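Local coordinates for protein glucokinase (Streptomyces griseus, PDB 3VGL) that probably catalyses the ATP-dependent phosphorylation of D-glucose to glucose 6-phosphate, as a zinc-containing glucokinase of the ROK family, at residues Glu58-Arg72 / Val92-Asp105. Residues are numbered along the deposited sequence; the frame is centred on the assembly and turned at random.
Sequences EAVGIGAAGYVDDKR and VEQRVGLPVVVEND. With NA (sodium ion), chain C; BGC (beta-D-glucopyranose), chain D.
Arg72 and Glu103 run side by side, guanidinium and carboxylate planes 29° apart, and their opposite charges lie close without a salt bridge: Glu103 OE2 lies well out of the guanidinium plane, against Arg72 CD but 4.3 Å from Arg72 NE. At the guanidinium edge, in plane, a water accepts from Arg72 NH1 and donates to Glu103 OE2, while Glu103 OE1 pairs with Arg146. The Asn104 amide has Gly66 O nearly in its plane, 2.8 Å from ND2, and glucose O4 as a second acceptor; OD1 binds sodium at 2.4 Å. With CG anti to the backbone N (chi1 166°), Asn104 turns this amide toward both sugar and metal. A lysine in place of Glu103 would probably leave Arg146 without its salt-bridge partner and set like charges beside Arg72. Strands 58-64 and 100-104 are parallel neighbours (26° apart) in the mixed five-stranded sheet of an actin-like ATPase fold, joined by a ladder from Val60 N on Pro99 O (2.9 Å) to Asp105 N on Ala64 O (2.9 Å). On the face carrying Val60, Ile62 CD1 meets Val92 CG2 tip to tip at 3.9 Å. Asp105 OD1 and OD2 accept from glucose O4 (2.6 Å) and O6 (2.7 Å), respectively.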
# COMPACT_ATOMS: atom_id res chain seq x y z
N GLU A 58 -8.51 28.42 -40.50
CA GLU A 58 -9.66 29.15 -39.96
C GLU A 58 -9.64 29.33 -38.44
O GLU A 58 -10.19 30.31 -37.90
CB GLU A 58 -10.92 28.40 -40.35
CG GLU A 58 -12.19 29.22 -40.37
CD GLU A 58 -13.08 28.85 -41.54
OE1 GLU A 58 -13.43 27.65 -41.67
OE2 GLU A 58 -13.43 29.74 -42.34
N ALA A 59 -9.03 28.38 -37.73
CA ALA A 59 -9.02 28.41 -36.27
C ALA A 59 -7.88 27.56 -35.75
O ALA A 59 -7.34 26.75 -36.49
CB ALA A 59 -10.35 27.89 -35.72
N VAL A 60 -7.58 27.72 -34.46
CA VAL A 60 -6.54 26.93 -33.78
C VAL A 60 -7.17 26.25 -32.56
O VAL A 60 -7.80 26.90 -31.73
CB VAL A 60 -5.34 27.82 -33.32
CG1 VAL A 60 -4.30 27.01 -32.54
CG2 VAL A 60 -4.65 28.50 -34.53
N GLY A 61 -7.02 24.93 -32.48
CA GLY A 61 -7.39 24.20 -31.25
C GLY A 61 -6.13 23.75 -30.55
O GLY A 61 -5.25 23.15 -31.17
N ILE A 62 -6.06 23.99 -29.24
CA ILE A 62 -4.93 23.60 -28.43
C ILE A 62 -5.39 22.48 -27.52
O ILE A 62 -6.41 22.63 -26.83
CB ILE A 62 -4.45 24.79 -27.58
CG1 ILE A 62 -3.76 25.83 -28.47
CG2 ILE A 62 -3.52 24.31 -26.46
CD1 ILE A 62 -3.48 27.17 -27.77
N GLY A 63 -4.67 21.35 -27.54
CA GLY A 63 -4.84 20.30 -26.52
C GLY A 63 -3.69 20.46 -25.54
O GLY A 63 -2.54 20.20 -25.89
N ALA A 64 -4.00 20.91 -24.31
CA ALA A 64 -2.97 21.28 -23.36
C ALA A 64 -2.89 20.25 -22.25
O ALA A 64 -3.91 19.87 -21.71
CB ALA A 64 -3.31 22.65 -22.75
N ALA A 65 -1.67 19.85 -21.89
CA ALA A 65 -1.46 18.87 -20.81
C ALA A 65 -1.62 19.49 -19.41
O ALA A 65 -0.67 19.64 -18.65
CB ALA A 65 -0.10 18.23 -20.96
N GLY A 66 -2.85 19.85 -19.08
CA GLY A 66 -3.14 20.32 -17.73
C GLY A 66 -4.62 20.41 -17.49
O GLY A 66 -5.43 20.08 -18.37
N TYR A 67 -4.97 20.86 -16.28
CA TYR A 67 -6.35 21.07 -15.86
C TYR A 67 -6.84 22.33 -16.58
O TYR A 67 -6.34 23.42 -16.32
CB TYR A 67 -6.39 21.33 -14.34
CG TYR A 67 -6.26 20.09 -13.44
CD1 TYR A 67 -5.17 19.23 -13.56
CD2 TYR A 67 -7.21 19.81 -12.46
CE1 TYR A 67 -5.03 18.12 -12.71
CE2 TYR A 67 -7.08 18.69 -11.60
CZ TYR A 67 -6.01 17.85 -11.77
OH TYR A 67 -5.87 16.73 -10.95
N VAL A 68 -7.79 22.14 -17.51
CA VAL A 68 -8.36 23.25 -18.28
C VAL A 68 -9.75 23.59 -17.76
O VAL A 68 -10.54 22.69 -17.44
CB VAL A 68 -8.42 22.86 -19.77
CG1 VAL A 68 -9.14 23.96 -20.60
CG2 VAL A 68 -7.00 22.64 -20.28
N ASP A 69 -10.06 24.88 -17.69
CA ASP A 69 -11.34 25.36 -17.15
C ASP A 69 -12.57 25.08 -18.03
O ASP A 69 -12.42 24.70 -19.19
CB ASP A 69 -11.23 26.84 -16.81
CG ASP A 69 -11.28 27.73 -18.05
OD1 ASP A 69 -10.68 27.40 -19.09
OD2 ASP A 69 -11.96 28.77 -17.95
N ASP A 70 -13.77 25.28 -17.48
CA ASP A 70 -15.01 24.96 -18.21
C ASP A 70 -15.27 25.89 -19.40
O ASP A 70 -16.02 25.55 -20.32
CB ASP A 70 -16.21 24.99 -17.25
CG ASP A 70 -16.36 26.32 -16.53
OD1 ASP A 70 -15.42 26.71 -15.80
OD2 ASP A 70 -17.41 26.97 -16.69
N LYS A 71 -14.65 27.06 -19.37
CA LYS A 71 -14.71 28.02 -20.47
C LYS A 71 -13.72 27.70 -21.61
O LYS A 71 -13.69 28.39 -22.63
CB LYS A 71 -14.47 29.45 -19.97
CG LYS A 71 -15.51 29.92 -18.95
CD LYS A 71 -15.72 31.43 -18.99
CE LYS A 71 -16.86 31.81 -19.95
NZ LYS A 71 -17.11 33.27 -20.01
N ARG A 72 -12.92 26.65 -21.43
CA ARG A 72 -12.00 26.19 -22.49
C ARG A 72 -11.04 27.30 -22.95
O ARG A 72 -10.86 27.54 -24.16
CB ARG A 72 -12.77 25.56 -23.66
CG ARG A 72 -13.56 24.30 -23.25
CD ARG A 72 -14.68 24.00 -24.23
NE ARG A 72 -15.91 23.64 -23.53
CZ ARG A 72 -17.06 23.36 -24.15
NH1 ARG A 72 -17.12 23.37 -25.47
NH2 ARG A 72 -18.13 23.05 -23.43
N VAL A 92 -2.54 33.31 -27.06
CA VAL A 92 -2.34 32.80 -28.41
C VAL A 92 -3.20 33.57 -29.43
O VAL A 92 -2.76 33.81 -30.56
CB VAL A 92 -2.58 31.27 -28.47
CG1 VAL A 92 -2.45 30.76 -29.91
CG2 VAL A 92 -1.58 30.57 -27.55
N GLU A 93 -4.42 33.95 -29.04
CA GLU A 93 -5.31 34.69 -29.95
C GLU A 93 -4.70 36.01 -30.34
O GLU A 93 -4.71 36.39 -31.51
CB GLU A 93 -6.70 34.91 -29.35
CG GLU A 93 -7.62 33.75 -29.60
CD GLU A 93 -9.05 33.98 -29.18
OE1 GLU A 93 -9.35 34.98 -28.48
OE2 GLU A 93 -9.89 33.13 -29.54
N GLN A 94 -4.13 36.71 -29.36
CA GLN A 94 -3.59 38.03 -29.65
C GLN A 94 -2.33 37.94 -30.53
O GLN A 94 -2.04 38.86 -31.28
CB GLN A 94 -3.40 38.83 -28.35
CG GLN A 94 -2.09 38.65 -27.65
CD GLN A 94 -1.04 39.70 -28.03
OE1 GLN A 94 0.08 39.69 -27.50
NE2 GLN A 94 -1.40 40.61 -28.92
N ARG A 95 -1.62 36.81 -30.48
CA ARG A 95 -0.42 36.63 -31.31
C ARG A 95 -0.61 35.99 -32.69
O ARG A 95 0.09 36.36 -33.64
CB ARG A 95 0.69 35.94 -30.53
CG ARG A 95 1.44 36.92 -29.66
CD ARG A 95 2.50 36.26 -28.87
NE ARG A 95 3.62 35.81 -29.70
CZ ARG A 95 4.71 35.25 -29.20
NH1 ARG A 95 4.82 35.09 -27.89
NH2 ARG A 95 5.69 34.85 -30.00
N VAL A 96 -1.54 35.04 -32.82
CA VAL A 96 -1.78 34.40 -34.12
C VAL A 96 -2.91 35.08 -34.92
O VAL A 96 -2.96 34.94 -36.14
CB VAL A 96 -2.00 32.85 -34.04
CG1 VAL A 96 -0.86 32.18 -33.26
CG2 VAL A 96 -3.36 32.49 -33.44
N GLY A 97 -3.80 35.79 -34.24
CA GLY A 97 -4.89 36.51 -34.90
C GLY A 97 -5.97 35.61 -35.46
O GLY A 97 -6.67 35.97 -36.41
N LEU A 98 -6.11 34.42 -34.87
CA LEU A 98 -7.15 33.47 -35.23
C LEU A 98 -7.90 33.07 -33.96
O LEU A 98 -7.32 33.17 -32.87
CB LEU A 98 -6.55 32.22 -35.89
CG LEU A 98 -5.94 32.31 -37.30
CD1 LEU A 98 -5.19 31.03 -37.62
CD2 LEU A 98 -7.01 32.57 -38.35
N PRO A 99 -9.18 32.66 -34.08
CA PRO A 99 -9.90 32.15 -32.91
C PRO A 99 -9.21 30.90 -32.37
O PRO A 99 -8.72 30.07 -33.16
CB PRO A 99 -11.28 31.79 -33.45
CG PRO A 99 -11.41 32.51 -34.73
CD PRO A 99 -10.03 32.64 -35.29
N VAL A 100 -9.18 30.78 -31.05
CA VAL A 100 -8.53 29.65 -30.36
C VAL A 100 -9.49 29.06 -29.34
O VAL A 100 -10.24 29.78 -28.68
CB VAL A 100 -7.22 30.12 -29.64
CG1 VAL A 100 -6.57 28.99 -28.79
CG2 VAL A 100 -6.22 30.71 -30.66
N VAL A 101 -9.50 27.73 -29.25
CA VAL A 101 -10.18 27.03 -28.16
C VAL A 101 -9.09 26.25 -27.46
O VAL A 101 -8.20 25.75 -28.13
CB VAL A 101 -11.30 26.10 -28.67
CG1 VAL A 101 -10.74 25.01 -29.57
CG2 VAL A 101 -12.07 25.49 -27.50
N VAL A 102 -9.14 26.19 -26.14
CA VAL A 102 -8.17 25.41 -25.38
C VAL A 102 -8.90 24.24 -24.72
O VAL A 102 -9.88 24.45 -24.00
CB VAL A 102 -7.45 26.26 -24.30
CG1 VAL A 102 -6.56 25.40 -23.40
CG2 VAL A 102 -6.63 27.35 -24.97
N GLU A 103 -8.46 23.02 -25.00
CA GLU A 103 -9.06 21.84 -24.38
C GLU A 103 -7.94 21.09 -23.67
O GLU A 103 -6.78 21.21 -24.01
CB GLU A 103 -9.69 20.93 -25.46
CG GLU A 103 -10.85 21.58 -26.23
CD GLU A 103 -12.23 21.36 -25.62
OE1 GLU A 103 -12.34 20.85 -24.48
OE2 GLU A 103 -13.22 21.72 -26.30
N ASN A 104 -8.28 20.27 -22.68
CA ASN A 104 -7.28 19.35 -22.14
C ASN A 104 -6.83 18.38 -23.24
O ASN A 104 -7.64 17.94 -24.07
CB ASN A 104 -7.86 18.62 -20.93
CG ASN A 104 -7.02 17.44 -20.52
OD1 ASN A 104 -7.29 16.31 -20.95
ND2 ASN A 104 -5.99 17.67 -19.71
N ASP A 105 -5.54 18.05 -23.24
CA ASP A 105 -4.96 17.22 -24.31
C ASP A 105 -5.58 15.85 -24.44
O ASP A 105 -5.74 15.36 -25.55
CB ASP A 105 -3.43 17.09 -24.17
CG ASP A 105 -2.99 16.41 -22.88
OD1 ASP A 105 -3.69 16.50 -21.87
OD2 ASP A 105 -1.91 15.78 -22.87
NA NA C . -8.58 14.92 -19.56
C2 BGC D . -2.13 16.18 -16.50
C3 BGC D . -3.30 16.01 -17.47
C4 BGC D . -2.81 15.60 -18.86
C5 BGC D . -1.91 14.39 -18.70
C6 BGC D . -1.34 13.92 -20.05
C1 BGC D . -1.31 14.90 -16.50
O1 BGC D . -0.16 15.03 -15.71
O2 BGC D . -2.69 16.35 -15.18
O3 BGC D . -4.03 17.19 -17.57
O4 BGC D . -3.93 15.24 -19.66
O5 BGC D . -0.82 14.67 -17.83
O6 BGC D . -0.58 14.94 -20.67
O HOH W 1 -14.85 23.32 -27.59
O HOH W 2 -8.74 16.73 -17.90
O HOH W 3 -6.44 14.39 -18.58